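Local coordinates for tailspike protein (Siphovirus 9NA, PDB 3RIQ), which probably recognises and cleaves the O-antigen of Salmonella lipopolysaccharide as an endorhamnosidase, serving the phage as its receptor-binding tailspike, at residues A[41-45]-A[63-69]; A[83-87]-A[165-169]; A[278-284]-A[322-328]; A[311-317]-A[333-338]. One frame throughout, in Å; residues are numbered along the deposited sequence.

Interaction 1 (A[41-45]-A[63-69])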
loop_
_atom_site.group_PDB
_atom_site.type_symbol
_atom_site.label_atom_id
_atom_site.label_comp_id
_atom_site.label_asym_id
_atom_site.label_seq_id
_atom_site.Cartn_x
_atom_site.Cartn_y
_atom_site.Cartn_z
ATOM N N ASN A 41 12.264 -38.010 21.217
ATOM C CA ASN A 41 13.548 -37.513 21.697
ATOM C C ASN A 41 14.652 -37.965 20.764
ATOM O O ASN A 41 15.057 -39.156 20.777
ATOM C CB ASN A 41 13.767 -38.026 23.124
ATOM C CG ASN A 41 12.833 -37.383 24.106
ATOM O OD1 ASN A 41 11.887 -37.999 24.594
ATOM N ND2 ASN A 41 13.086 -36.135 24.398
ATOM N N PHE A 42 15.121 -37.031 19.927
ATOM C CA PHE A 42 16.186 -37.349 18.956
ATOM C C PHE A 42 17.549 -37.055 19.509
ATOM O O PHE A 42 17.691 -36.274 20.471
ATOM C CB PHE A 42 15.955 -36.630 17.599
ATOM C CG PHE A 42 16.177 -35.134 17.625
ATOM C CD1 PHE A 42 17.457 -34.606 17.378
ATOM C CD2 PHE A 42 15.116 -34.265 17.840
ATOM C CE1 PHE A 42 17.705 -33.218 17.382
ATOM C CE2 PHE A 42 15.339 -32.867 17.822
ATOM C CZ PHE A 42 16.632 -32.343 17.596
ATOM N N ILE A 43 18.545 -37.693 18.902
ATOM C CA ILE A 43 19.947 -37.513 19.322
ATOM C C ILE A 43 20.625 -36.631 18.280
ATOM O O ILE A 43 20.303 -36.744 17.101
ATOM C CB ILE A 43 20.689 -38.903 19.516
ATOM C CG1 ILE A 43 22.065 -38.685 20.156
ATOM C CG2 ILE A 43 20.760 -39.725 18.172
ATOM C CD1 ILE A 43 22.673 -40.030 20.693
ATOM N N ASP A 44 21.529 -35.755 18.718
ATOM C CA ASP A 44 22.249 -34.873 17.800
ATOM C C ASP A 44 22.960 -35.672 16.701
ATOM O O ASP A 44 23.789 -36.561 16.996
ATOM C CB ASP A 44 23.286 -34.107 18.604
ATOM C CG ASP A 44 24.089 -33.125 17.752
ATOM O OD1 ASP A 44 23.571 -32.641 16.702
ATOM O OD2 ASP A 44 25.269 -32.877 18.126
ATOM N N GLY A 45 22.607 -35.392 15.440
ATOM C CA GLY A 45 23.204 -36.071 14.314
ATOM C C GLY A 45 22.379 -37.231 13.794
ATOM O O GLY A 45 22.762 -37.865 12.809
ATOM N N PHE A 63 9.284 -32.909 18.124
ATOM C CA PHE A 63 10.649 -33.446 18.045
ATOM C C PHE A 63 11.539 -32.698 19.047
ATOM O O PHE A 63 11.742 -31.474 18.906
ATOM C CB PHE A 63 11.208 -33.282 16.641
ATOM C CG PHE A 63 10.374 -33.949 15.574
ATOM C CD1 PHE A 63 10.150 -35.351 15.597
ATOM C CD2 PHE A 63 9.783 -33.191 14.569
ATOM C CE1 PHE A 63 9.377 -35.987 14.583
ATOM C CE2 PHE A 63 8.983 -33.809 13.568
ATOM C CZ PHE A 63 8.791 -35.212 13.573
ATOM N N ILE A 64 12.079 -33.423 20.030
ATOM C CA ILE A 64 12.791 -32.822 21.148
ATOM C C ILE A 64 14.248 -33.239 21.150
ATOM O O ILE A 64 14.539 -34.433 21.113
ATOM C CB ILE A 64 12.149 -33.249 22.495
ATOM C CG1 ILE A 64 10.670 -32.868 22.548
ATOM C CG2 ILE A 64 12.942 -32.669 23.714
ATOM C CD1 ILE A 64 9.886 -33.562 23.690
ATOM N N GLY A 65 15.182 -32.289 21.166
ATOM C CA GLY A 65 16.599 -32.655 21.183
ATOM C C GLY A 65 17.462 -31.427 21.279
ATOM O O GLY A 65 16.983 -30.323 21.073
ATOM N N ASP A 66 18.747 -31.646 21.572
ATOM C CA ASP A 66 19.773 -30.620 21.415
ATOM C C ASP A 66 20.615 -30.996 20.208
ATOM O O ASP A 66 21.200 -32.088 20.179
ATOM C CB ASP A 66 20.693 -30.604 22.636
ATOM C CG ASP A 66 19.994 -30.187 23.895
ATOM O OD1 ASP A 66 19.055 -29.366 23.849
ATOM O OD2 ASP A 66 20.410 -30.694 24.949
ATOM N N GLY A 67 20.695 -30.128 19.217
ATOM C CA GLY A 67 21.445 -30.419 18.005
ATOM C C GLY A 67 20.524 -30.643 16.798
ATOM O O GLY A 67 19.421 -30.094 16.720
ATOM N N VAL A 68 20.998 -31.458 15.851
ATOM C CA VAL A 68 20.357 -31.579 14.549
ATOM C C VAL A 68 19.670 -32.932 14.338
ATOM O O VAL A 68 20.223 -33.988 14.678
ATOM C CB VAL A 68 21.394 -31.307 13.398
ATOM C CG1 VAL A 68 22.462 -32.396 13.314
ATOM C CG2 VAL A 68 20.698 -31.218 12.048
ATOM N N LEU A 69 18.480 -32.887 13.747
ATOM C CA LEU A 69 17.785 -34.096 13.252
ATOM C C LEU A 69 17.765 -33.977 11.709
ATOM O O LEU A 69 17.159 -33.043 11.157
ATOM C CB LEU A 69 16.363 -34.134 13.839
ATOM C CG LEU A 69 15.412 -35.233 13.317
ATOM C CD1 LEU A 69 16.010 -36.657 13.555
ATOM C CD2 LEU A 69 14.068 -35.112 14.049
HETATM O O HOH W 1 19.319 -34.520 21.975
HETATM O O HOH W 2 16.358 -35.744 23.105
#

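Interaction 2 (A[83-87]-A[165-169])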
loop_
_atom_site.group_PDB
_atom_site.type_symbol
_atom_site.label_atom_id
_atom_site.label_comp_id
_atom_site.label_asym_id
_atom_site.label_seq_id
_atom_site.Cartn_x
_atom_site.Cartn_y
_atom_site.Cartn_z
ATOM N N PRO A 83 4.866 -29.513 12.208
ATOM C CA PRO A 83 5.952 -29.997 13.049
ATOM C C PRO A 83 6.328 -28.973 14.106
ATOM O O PRO A 83 6.011 -27.795 13.977
ATOM C CB PRO A 83 7.106 -30.126 12.055
ATOM C CG PRO A 83 6.809 -29.062 11.023
ATOM C CD PRO A 83 5.342 -29.087 10.875
ATOM N N HIS A 84 6.985 -29.459 15.153
ATOM C CA HIS A 84 7.439 -28.607 16.257
ATOM C C HIS A 84 8.820 -29.047 16.737
ATOM O O HIS A 84 8.959 -30.141 17.255
ATOM C CB HIS A 84 6.438 -28.674 17.420
ATOM C CG HIS A 84 6.691 -27.672 18.510
ATOM N ND1 HIS A 84 5.678 -26.911 19.052
ATOM C CD2 HIS A 84 7.821 -27.326 19.185
ATOM C CE1 HIS A 84 6.180 -26.129 20.001
ATOM N NE2 HIS A 84 7.471 -26.378 20.114
ATOM N N MET A 85 9.819 -28.203 16.545
ATOM C CA MET A 85 11.177 -28.456 17.008
ATOM C C MET A 85 11.383 -27.819 18.377
ATOM O O MET A 85 11.328 -26.609 18.501
ATOM C CB MET A 85 12.203 -27.902 16.017
ATOM C CG MET A 85 12.102 -28.456 14.623
ATOM S SD MET A 85 12.042 -30.251 14.478
ATOM C CE MET A 85 13.650 -30.699 15.244
ATOM N N HIS A 86 11.625 -28.639 19.396
ATOM C CA HIS A 86 11.765 -28.168 20.772
ATOM C C HIS A 86 13.138 -28.540 21.366
ATOM O O HIS A 86 13.533 -29.690 21.348
ATOM C CB HIS A 86 10.644 -28.803 21.605
ATOM C CG HIS A 86 10.370 -28.128 22.928
ATOM N ND1 HIS A 86 11.322 -28.019 23.926
ATOM C CD2 HIS A 86 9.225 -27.598 23.440
ATOM C CE1 HIS A 86 10.791 -27.403 24.972
ATOM N NE2 HIS A 86 9.516 -27.153 24.710
ATOM N N THR A 87 13.852 -27.571 21.899
ATOM C CA THR A 87 15.104 -27.852 22.586
ATOM C C THR A 87 14.950 -28.894 23.721
ATOM O O THR A 87 13.875 -28.991 24.365
ATOM C CB THR A 87 15.710 -26.517 23.137
ATOM O OG1 THR A 87 17.040 -26.780 23.605
ATOM C CG2 THR A 87 14.850 -25.903 24.286
ATOM N N MET A 165 12.776 -22.692 20.903
ATOM C CA MET A 165 14.225 -22.657 20.802
ATOM C C MET A 165 14.682 -23.697 19.757
ATOM O O MET A 165 15.463 -24.609 20.044
ATOM C CB MET A 165 14.894 -22.874 22.186
ATOM C CG MET A 165 14.488 -21.841 23.209
ATOM S SD MET A 165 15.046 -20.169 22.809
ATOM C CE MET A 165 14.197 -19.195 24.090
ATOM N N GLY A 166 14.167 -23.543 18.530
ATOM C CA GLY A 166 14.410 -24.483 17.447
ATOM C C GLY A 166 14.237 -23.769 16.122
ATOM O O GLY A 166 13.859 -22.590 16.045
ATOM N N GLY A 167 14.470 -24.499 15.060
ATOM C CA GLY A 167 14.321 -23.940 13.719
ATOM C C GLY A 167 14.474 -24.968 12.639
ATOM O O GLY A 167 14.642 -26.168 12.924
ATOM N N TYR A 168 14.458 -24.484 11.404
ATOM C CA TYR A 168 14.386 -25.323 10.219
ATOM C C TYR A 168 15.457 -24.897 9.244
ATOM O O TYR A 168 15.532 -23.716 8.833
ATOM C CB TYR A 168 12.999 -25.232 9.542
ATOM C CG TYR A 168 11.911 -25.734 10.472
ATOM C CD1 TYR A 168 11.456 -27.055 10.404
ATOM C CD2 TYR A 168 11.352 -24.889 11.446
ATOM C CE1 TYR A 168 10.484 -27.513 11.280
ATOM C CE2 TYR A 168 10.389 -25.339 12.325
ATOM C CZ TYR A 168 9.964 -26.655 12.251
ATOM O OH TYR A 168 8.985 -27.106 13.103
ATOM N N LEU A 169 16.268 -25.880 8.845
ATOM C CA LEU A 169 17.387 -25.648 7.894
ATOM C C LEU A 169 17.159 -26.517 6.649
ATOM O O LEU A 169 17.113 -27.750 6.770
ATOM C CB LEU A 169 18.712 -25.971 8.585
ATOM C CG LEU A 169 19.969 -26.032 7.702
ATOM C CD1 LEU A 169 20.251 -24.680 7.117
ATOM C CD2 LEU A 169 21.095 -26.443 8.593
#

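Interaction 3 (A[278-284]-A[322-328])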
loop_
_atom_site.group_PDB
_atom_site.type_symbol
_atom_site.label_atom_id
_atom_site.label_comp_id
_atom_site.label_asym_id
_atom_site.label_seq_id
_atom_site.Cartn_x
_atom_site.Cartn_y
_atom_site.Cartn_z
ATOM N N ASP A 278 19.043 -5.057 11.303
ATOM C CA ASP A 278 18.333 -4.156 10.369
ATOM C C ASP A 278 16.932 -4.682 10.062
ATOM O O ASP A 278 16.732 -5.895 9.924
ATOM C CB ASP A 278 19.150 -4.046 9.080
ATOM C CG ASP A 278 20.605 -3.774 9.388
ATOM O OD1 ASP A 278 20.837 -2.832 10.185
ATOM O OD2 ASP A 278 21.488 -4.538 8.935
ATOM N N GLY A 279 15.958 -3.786 9.962
ATOM C CA GLY A 279 14.564 -4.222 9.753
ATOM C C GLY A 279 14.414 -5.232 8.623
ATOM O O GLY A 279 13.684 -6.228 8.748
ATOM N N ILE A 280 15.051 -4.952 7.489
ATOM C CA ILE A 280 15.354 -6.001 6.520
ATOM C C ILE A 280 16.801 -5.758 6.114
ATOM O O ILE A 280 17.260 -4.608 6.115
ATOM C CB ILE A 280 14.413 -5.970 5.260
ATOM C CG1 ILE A 280 14.569 -4.676 4.437
ATOM C CG2 ILE A 280 12.963 -6.205 5.664
ATOM C CD1 ILE A 280 13.720 -4.660 3.170
ATOM N N ASP A 281 17.520 -6.838 5.781
ATOM C CA ASP A 281 18.919 -6.719 5.305
ATOM C C ASP A 281 18.954 -7.424 3.956
ATOM O O ASP A 281 19.160 -8.645 3.901
ATOM C CB ASP A 281 19.895 -7.406 6.282
ATOM C CG ASP A 281 21.314 -7.468 5.741
ATOM O OD1 ASP A 281 21.579 -6.802 4.704
ATOM O OD2 ASP A 281 22.168 -8.154 6.364
ATOM N N VAL A 282 18.719 -6.678 2.883
ATOM C CA VAL A 282 18.712 -7.284 1.546
ATOM C C VAL A 282 19.984 -6.806 0.843
ATOM O O VAL A 282 19.931 -6.099 -0.168
ATOM C CB VAL A 282 17.419 -6.939 0.766
ATOM C CG1 VAL A 282 17.372 -7.692 -0.572
ATOM C CG2 VAL A 282 16.175 -7.333 1.595
ATOM N N ASN A 283 21.139 -7.135 1.441
ATOM C CA ASN A 283 22.435 -6.817 0.853
ATOM C C ASN A 283 23.114 -8.064 0.302
ATOM O O ASN A 283 22.890 -9.185 0.805
ATOM C CB ASN A 283 23.348 -6.185 1.917
ATOM C CG ASN A 283 22.956 -4.746 2.238
ATOM O OD1 ASN A 283 23.579 -3.793 1.736
ATOM N ND2 ASN A 283 21.919 -4.572 3.058
ATOM N N ALA A 284 23.994 -7.874 -0.679
ATOM C CA ALA A 284 24.752 -8.990 -1.277
ATOM C C ALA A 284 26.261 -8.874 -1.018
ATOM O O ALA A 284 26.905 -9.898 -0.837
ATOM C CB ALA A 284 24.470 -9.077 -2.778
ATOM N N GLY A 322 19.235 -1.469 14.421
ATOM C CA GLY A 322 20.071 -1.168 13.261
ATOM C C GLY A 322 19.367 -0.181 12.330
ATOM O O GLY A 322 18.694 0.789 12.774
ATOM N N ILE A 323 19.536 -0.417 11.029
ATOM C CA ILE A 323 18.936 0.424 9.996
ATOM C C ILE A 323 17.494 -0.010 9.792
ATOM O O ILE A 323 17.171 -1.191 9.895
ATOM C CB ILE A 323 19.775 0.327 8.698
ATOM C CG1 ILE A 323 21.187 0.885 8.969
ATOM C CG2 ILE A 323 19.111 1.056 7.507
ATOM C CD1 ILE A 323 22.181 0.642 7.814
ATOM N N GLY A 324 16.611 0.963 9.545
ATOM C CA GLY A 324 15.187 0.634 9.463
ATOM C C GLY A 324 14.877 -0.356 8.342
ATOM O O GLY A 324 14.070 -1.270 8.535
ATOM N N ALA A 325 15.521 -0.190 7.187
ATOM C CA ALA A 325 15.380 -1.116 6.024
ATOM C C ALA A 325 16.504 -0.726 5.092
ATOM O O ALA A 325 16.726 0.483 4.839
ATOM C CB ALA A 325 14.031 -0.923 5.306
ATOM N N TRP A 326 17.226 -1.717 4.578
ATOM C CA TRP A 326 18.275 -1.409 3.610
ATOM C C TRP A 326 18.600 -2.537 2.645
ATOM O O TRP A 326 18.197 -3.715 2.834
ATOM C CB TRP A 326 19.552 -0.881 4.274
ATOM C CG TRP A 326 20.506 -1.871 4.925
ATOM C CD1 TRP A 326 20.205 -3.008 5.658
ATOM C CD2 TRP A 326 21.932 -1.717 4.992
ATOM N NE1 TRP A 326 21.393 -3.583 6.155
ATOM C CE2 TRP A 326 22.455 -2.809 5.754
ATOM C CE3 TRP A 326 22.823 -0.751 4.491
ATOM C CZ2 TRP A 326 23.830 -2.949 6.020
ATOM C CZ3 TRP A 326 24.199 -0.880 4.765
ATOM C CH2 TRP A 326 24.681 -1.969 5.520
ATOM N N TRP A 327 19.314 -2.141 1.598
ATOM C CA TRP A 327 19.674 -3.036 0.486
ATOM C C TRP A 327 20.886 -2.465 -0.230
ATOM O O TRP A 327 21.222 -1.276 -0.060
ATOM C CB TRP A 327 18.507 -3.181 -0.529
ATOM C CG TRP A 327 18.026 -1.845 -1.059
ATOM C CD1 TRP A 327 18.517 -1.153 -2.145
ATOM C CD2 TRP A 327 17.026 -1.017 -0.472
ATOM N NE1 TRP A 327 17.853 0.060 -2.282
ATOM C CE2 TRP A 327 16.934 0.171 -1.266
ATOM C CE3 TRP A 327 16.183 -1.161 0.646
ATOM C CZ2 TRP A 327 16.048 1.223 -0.945
ATOM C CZ3 TRP A 327 15.286 -0.151 0.941
ATOM C CH2 TRP A 327 15.218 1.032 0.138
ATOM N N ASP A 328 21.545 -3.322 -1.001
ATOM C CA ASP A 328 22.565 -2.839 -1.972
ATOM C C ASP A 328 22.175 -3.380 -3.357
ATOM O O ASP A 328 21.046 -3.824 -3.565
ATOM C CB ASP A 328 24.013 -3.236 -1.588
ATOM C CG ASP A 328 24.307 -4.719 -1.824
ATOM O OD1 ASP A 328 23.329 -5.496 -1.891
ATOM O OD2 ASP A 328 25.504 -5.099 -1.946
HETATM O O HOH W 3 20.937 -6.945 -2.860
#

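Interaction 4 (A[311-317]-A[333-338])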
loop_
_atom_site.group_PDB
_atom_site.type_symbol
_atom_site.label_atom_id
_atom_site.label_comp_id
_atom_site.label_asym_id
_atom_site.label_seq_id
_atom_site.Cartn_x
_atom_site.Cartn_y
_atom_site.Cartn_z
ATOM N N ILE A 311 12.582 -7.448 -5.707
ATOM C CA ILE A 311 11.391 -6.640 -5.487
ATOM C C ILE A 311 11.107 -6.607 -4.002
ATOM O O ILE A 311 10.961 -7.670 -3.360
ATOM C CB ILE A 311 10.173 -7.212 -6.263
ATOM C CG1 ILE A 311 10.469 -7.263 -7.777
ATOM C CG2 ILE A 311 8.885 -6.442 -5.914
ATOM C CD1 ILE A 311 9.351 -7.954 -8.641
ATOM N N ILE A 312 11.062 -5.395 -3.454
ATOM C CA ILE A 312 10.839 -5.204 -2.027
ATOM C C ILE A 312 9.638 -4.281 -1.888
ATOM O O ILE A 312 9.694 -3.137 -2.341
ATOM C CB ILE A 312 12.079 -4.538 -1.379
ATOM C CG1 ILE A 312 13.317 -5.453 -1.511
ATOM C CG2 ILE A 312 11.782 -4.194 0.133
ATOM C CD1 ILE A 312 14.659 -4.727 -1.133
ATOM N N ARG A 313 8.560 -4.740 -1.266
ATOM C CA ARG A 313 7.377 -3.877 -1.168
ATOM C C ARG A 313 6.527 -4.131 0.072
ATOM O O ARG A 313 6.543 -5.245 0.650
ATOM C CB ARG A 313 6.525 -3.944 -2.427
ATOM C CG ARG A 313 6.225 -5.282 -2.926
ATOM C CD ARG A 313 5.647 -5.266 -4.402
ATOM N NE ARG A 313 4.313 -4.656 -4.476
ATOM C CZ ARG A 313 3.166 -5.317 -4.385
ATOM N NH1 ARG A 313 3.186 -6.638 -4.215
ATOM N NH2 ARG A 313 2.002 -4.650 -4.412
ATOM N N ASN A 314 5.868 -3.070 0.530
ATOM C CA ASN A 314 4.895 -3.153 1.647
ATOM C C ASN A 314 5.554 -3.542 2.971
ATOM O O ASN A 314 5.012 -4.360 3.740
ATOM C CB ASN A 314 3.756 -4.111 1.256
ATOM C CG ASN A 314 3.101 -3.715 -0.074
ATOM O OD1 ASN A 314 2.781 -2.557 -0.283
ATOM N ND2 ASN A 314 2.958 -4.660 -0.979
ATOM N N ILE A 315 6.715 -2.953 3.243
ATOM C CA ILE A 315 7.512 -3.311 4.428
ATOM C C ILE A 315 7.185 -2.294 5.519
ATOM O O ILE A 315 7.021 -1.091 5.230
ATOM C CB ILE A 315 9.009 -3.188 4.109
ATOM C CG1 ILE A 315 9.373 -4.010 2.872
ATOM C CG2 ILE A 315 9.867 -3.551 5.336
ATOM C CD1 ILE A 315 9.147 -5.536 2.966
ATOM N N ILE A 316 7.103 -2.736 6.772
ATOM C CA ILE A 316 6.989 -1.784 7.897
ATOM C C ILE A 316 7.886 -2.283 9.021
ATOM O O ILE A 316 7.845 -3.482 9.355
ATOM C CB ILE A 316 5.518 -1.588 8.367
ATOM C CG1 ILE A 316 5.468 -0.532 9.498
ATOM C CG2 ILE A 316 4.853 -2.924 8.774
ATOM C CD1 ILE A 316 4.049 -0.090 9.875
ATOM N N THR A 317 8.706 -1.406 9.597
ATOM C CA THR A 317 9.589 -1.818 10.704
ATOM C C THR A 317 9.499 -0.827 11.824
ATOM O O THR A 317 9.257 0.354 11.582
ATOM C CB THR A 317 11.073 -2.035 10.258
ATOM O OG1 THR A 317 11.761 -0.776 10.204
ATOM C CG2 THR A 317 11.134 -2.743 8.879
ATOM N N ILE A 333 13.632 -2.980 -7.309
ATOM C CA ILE A 333 12.406 -2.145 -7.214
ATOM C C ILE A 333 11.950 -2.162 -5.772
ATOM O O ILE A 333 11.758 -3.227 -5.212
ATOM C CB ILE A 333 11.295 -2.647 -8.181
ATOM C CG1 ILE A 333 11.762 -2.474 -9.617
ATOM C CG2 ILE A 333 9.973 -1.907 -7.912
ATOM C CD1 ILE A 333 10.873 -3.162 -10.660
ATOM N N ILE A 334 11.849 -0.980 -5.163
ATOM C CA ILE A 334 11.434 -0.847 -3.767
ATOM C C ILE A 334 10.239 0.070 -3.739
ATOM O O ILE A 334 10.330 1.199 -4.220
ATOM C CB ILE A 334 12.566 -0.267 -2.843
ATOM C CG1 ILE A 334 13.813 -1.142 -2.883
ATOM C CG2 ILE A 334 12.070 -0.166 -1.388
ATOM C CD1 ILE A 334 14.829 -0.724 -3.935
ATOM N N ASP A 335 9.113 -0.401 -3.203
ATOM C CA ASP A 335 7.904 0.429 -3.117
ATOM C C ASP A 335 7.187 0.231 -1.794
ATOM O O ASP A 335 6.957 -0.914 -1.396
ATOM C CB ASP A 335 6.915 0.112 -4.277
ATOM C CG ASP A 335 5.631 0.927 -4.164
ATOM O OD1 ASP A 335 5.751 2.189 -4.136
ATOM O OD2 ASP A 335 4.519 0.364 -4.026
ATOM N N ASN A 336 6.823 1.331 -1.127
ATOM C CA ASN A 336 6.029 1.265 0.094
ATOM C C ASN A 336 6.802 0.644 1.252
ATOM O O ASN A 336 6.600 -0.521 1.632
ATOM C CB ASN A 336 4.661 0.589 -0.108
ATOM C CG ASN A 336 3.802 0.662 1.154
ATOM O OD1 ASN A 336 4.156 1.355 2.112
ATOM N ND2 ASN A 336 2.704 -0.102 1.186
ATOM N N VAL A 337 7.698 1.445 1.810
ATOM C CA VAL A 337 8.482 1.045 2.977
ATOM C C VAL A 337 8.263 2.111 4.030
ATOM O O VAL A 337 8.466 3.299 3.756
ATOM C CB VAL A 337 9.986 0.936 2.641
ATOM C CG1 VAL A 337 10.817 0.668 3.904
ATOM C CG2 VAL A 337 10.227 -0.158 1.555
ATOM N N VAL A 338 7.853 1.681 5.225
ATOM C CA VAL A 338 7.571 2.614 6.340
ATOM C C VAL A 338 8.440 2.194 7.507
ATOM O O VAL A 338 8.388 1.029 7.902
ATOM C CB VAL A 338 6.068 2.507 6.778
ATOM C CG1 VAL A 338 5.770 3.331 8.029
ATOM C CG2 VAL A 338 5.134 2.880 5.602
HETATM O O HOH W 4 3.959 -1.914 -5.422
HETATM O O HOH W 5 2.457 -0.995 -2.465
HETATM O O HOH W 6 4.396 -0.558 4.339
#

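Interaction 1 (A[41-45]-A[63-69])
The Phe42 ring is sandwiched between two carbons of 63-69. Leu69 CB sits over the centre of one face, 3.8 Å from the ring centroid, and Gly65 CA lies over the opposite face, displaced toward the rim, 3.7 Å from the centroid; both are CH-pi contacts. The backbone at Phe63 C and Gly67 C meets the ring edge in its plane. With chi1 at 71°, CG stands between the backbone N and the carbonyl carbon, which turns the ring in under the bend of 63-69. Just before it, Asn41 and Ile64 pair in parallel, and Phe42 N donates to Ile64 O at 2.9 Å. This is the stacking of successive coils in a right-handed parallel beta-helix: both chains turn the same corner, and the ring fills the inside of the turn, reaching Ala146 of a later strand. Past the corner Asp44 extends away from its backbone N (chi1 -179°), and its OD1 accepts Val68 N at 3.0 Å from the anti side, 27° out of the carboxylate plane. Gly45 N then bonds to Val68 O at 2.9 Å. On the outer side two waters fill in for direct bonds: one links Phe42 O to Asp66 N, the other joins Phe42 O and Ile64 O. In the next shell, Asp66 points away from 41-45 and hydrogen-bonds Thr89 through OD2, while Glu46 holds Ile43 N.

Interaction 2 (A[83-87]-A[165-169])
Met85 meets Tyr168 across the interior of the beta-helix, where strands 84-87 and 166-169 face each other with their directions 128° apart. From Met85 the CB approaches Gly167 N at 4.2 Å. The next atom, CG, does the touching: it rests obliquely against the phenol end of Tyr168, 3.7 Å from CZ. The chain then folds back at chi2 and chi3 (-50° and -60°), which carries SD away from the ring to 5.2 Å from its centroid, an oblique Met-aromatic contact, and leads it to Phe63, while CE packs on Phe42. Pro83 reaches the same end of the tyrosine, its CG 4.0 Å from Tyr168 CE1 and its O 3.2 Å from Tyr168 OH. At the other end of the contact, Thr87 CG2 and Met165 CB lie side by side at 3.7 Å, where the chain of 165-169 turns a corner. Gly166 CA comes to 3.9 Å from Met85 O. Leu148 packs on both Met85 and Tyr168. The polar ends are served from outside the two segments: Tyr168 OH bonds to Glu162 O, and Thr87 OG1 to Thr89 O and Gly145 N. Between the segments themselves, therefore, cohesion is mainly van der Waals, with the tyrosine hydroxyl anchored at the far end of its ring.

Interaction 3 (A[278-284]-A[322-328])
The Trp326 indole has Asn283 ND2 over one face, 3.2 Å above the plane, and Ile323 CD1, from its own segment, over the opposite face, both displaced toward the rim. Ile280 O lies at its edge, in the plane. These two segments are equivalent parts of successive coils of the right-handed beta-helix, pairing in parallel at Asp281-Trp326 and Val282-Trp327. Asn283 crosses the indole at about a right angle, its amide plane tilted 54° from the ring, and ND2 is fixed there by a 2.8 Å hydrogen bond to Asp281 OD1. Asp278 uses its two oxygens separately: OD1 accepts Ile323 N at 2.9 Å through its anti lone pair, while OD2 takes a weak bond from Trp326 NE1. The indole can turn back to it because its CG stands between backbone N and carbonyl carbon (chi1 79°). On the side of Val282 and Trp327, the two CB atoms touch and Val282 packs inward on Ile312; Trp327 NE1 bonds to Asp349. A carboxylate thus accepts a main-chain amide at each end of the contact. At the Asp328 end, Ala284 N donates to OD1 of Asp328 at 2.8 Å, from 35° above the carboxylate plane.

Interaction 4 (A[311-317]-A[333-338])
Ile312 and Ile334 lie side by side on the same face as Ile315 and Val337, forming the tightly packed part of two neighbouring coils of the parallel beta-helix. Ile312 CD1 meets Ile334 CG1 at 4.1 Å, and Ile315 CB meets Val337 CG2 at the same distance; Ile280 packs on Ile312 and Ile315 from inside. The strands run almost parallel, 8° apart before the corner. Backbone bonds of the parallel kind join them, each residue bonding to the neighbours of its partner, such as Ile312 N to Ile333 O and Val338 N to Ile315 O. The corner at Asn314 and Asn336 is the looser, wetter side, where both residues take positive phi. Their amides stand nearly perpendicular, planes 80° apart, joined by a hydrogen bond. Waters bridge the polar groups at and beside the corner: one joins Arg313 NE to Asp335 OD2, a second joins Asn314 OD1 to Asp335 OD2, and a third probably joins Ile315 O to Asn336 OD1. Asp335 OD1 is held by Thr357 and Asn358. Asn314 ND2 sits over the centre of the Arg313 guanidinium and bonds to Asp268, while Arg313 NH1 hydrogen-bonds Asn269 of the second subunit, so the face carrying Arg313 and Asp335 meets the trimer interface. With CG placed opposite the main-chain nitrogen (chi1 -174°), Asn336 directs ND2 to a lone pair of Asn314 OD1 at 2.9 Å, in the carbonyl plane.

All four contacts belong to one right-handed beta-helix, the fold shared with the P22 tailspike family. Interactions 1 and 2, with centres 10 Å apart, meet directly: Phe63 O and His86 N lie 2.9 Å apart, as do Phe63 N and His84 O, both pairs probably hydrogen-bonded. Interactions 3 and 4 alternate along the chain and have centres 11 Å apart on the same pair of coils; Thr317 OG1 probably bonds to Gly324 O, and Trp327 CE2 packs on Ile334 CD1 at 3.5 Å. The two groups are well separated, about 26 Å between the centres of interactions 2 and 3. Neighbouring subunits touch interaction 4, and none touches the other three.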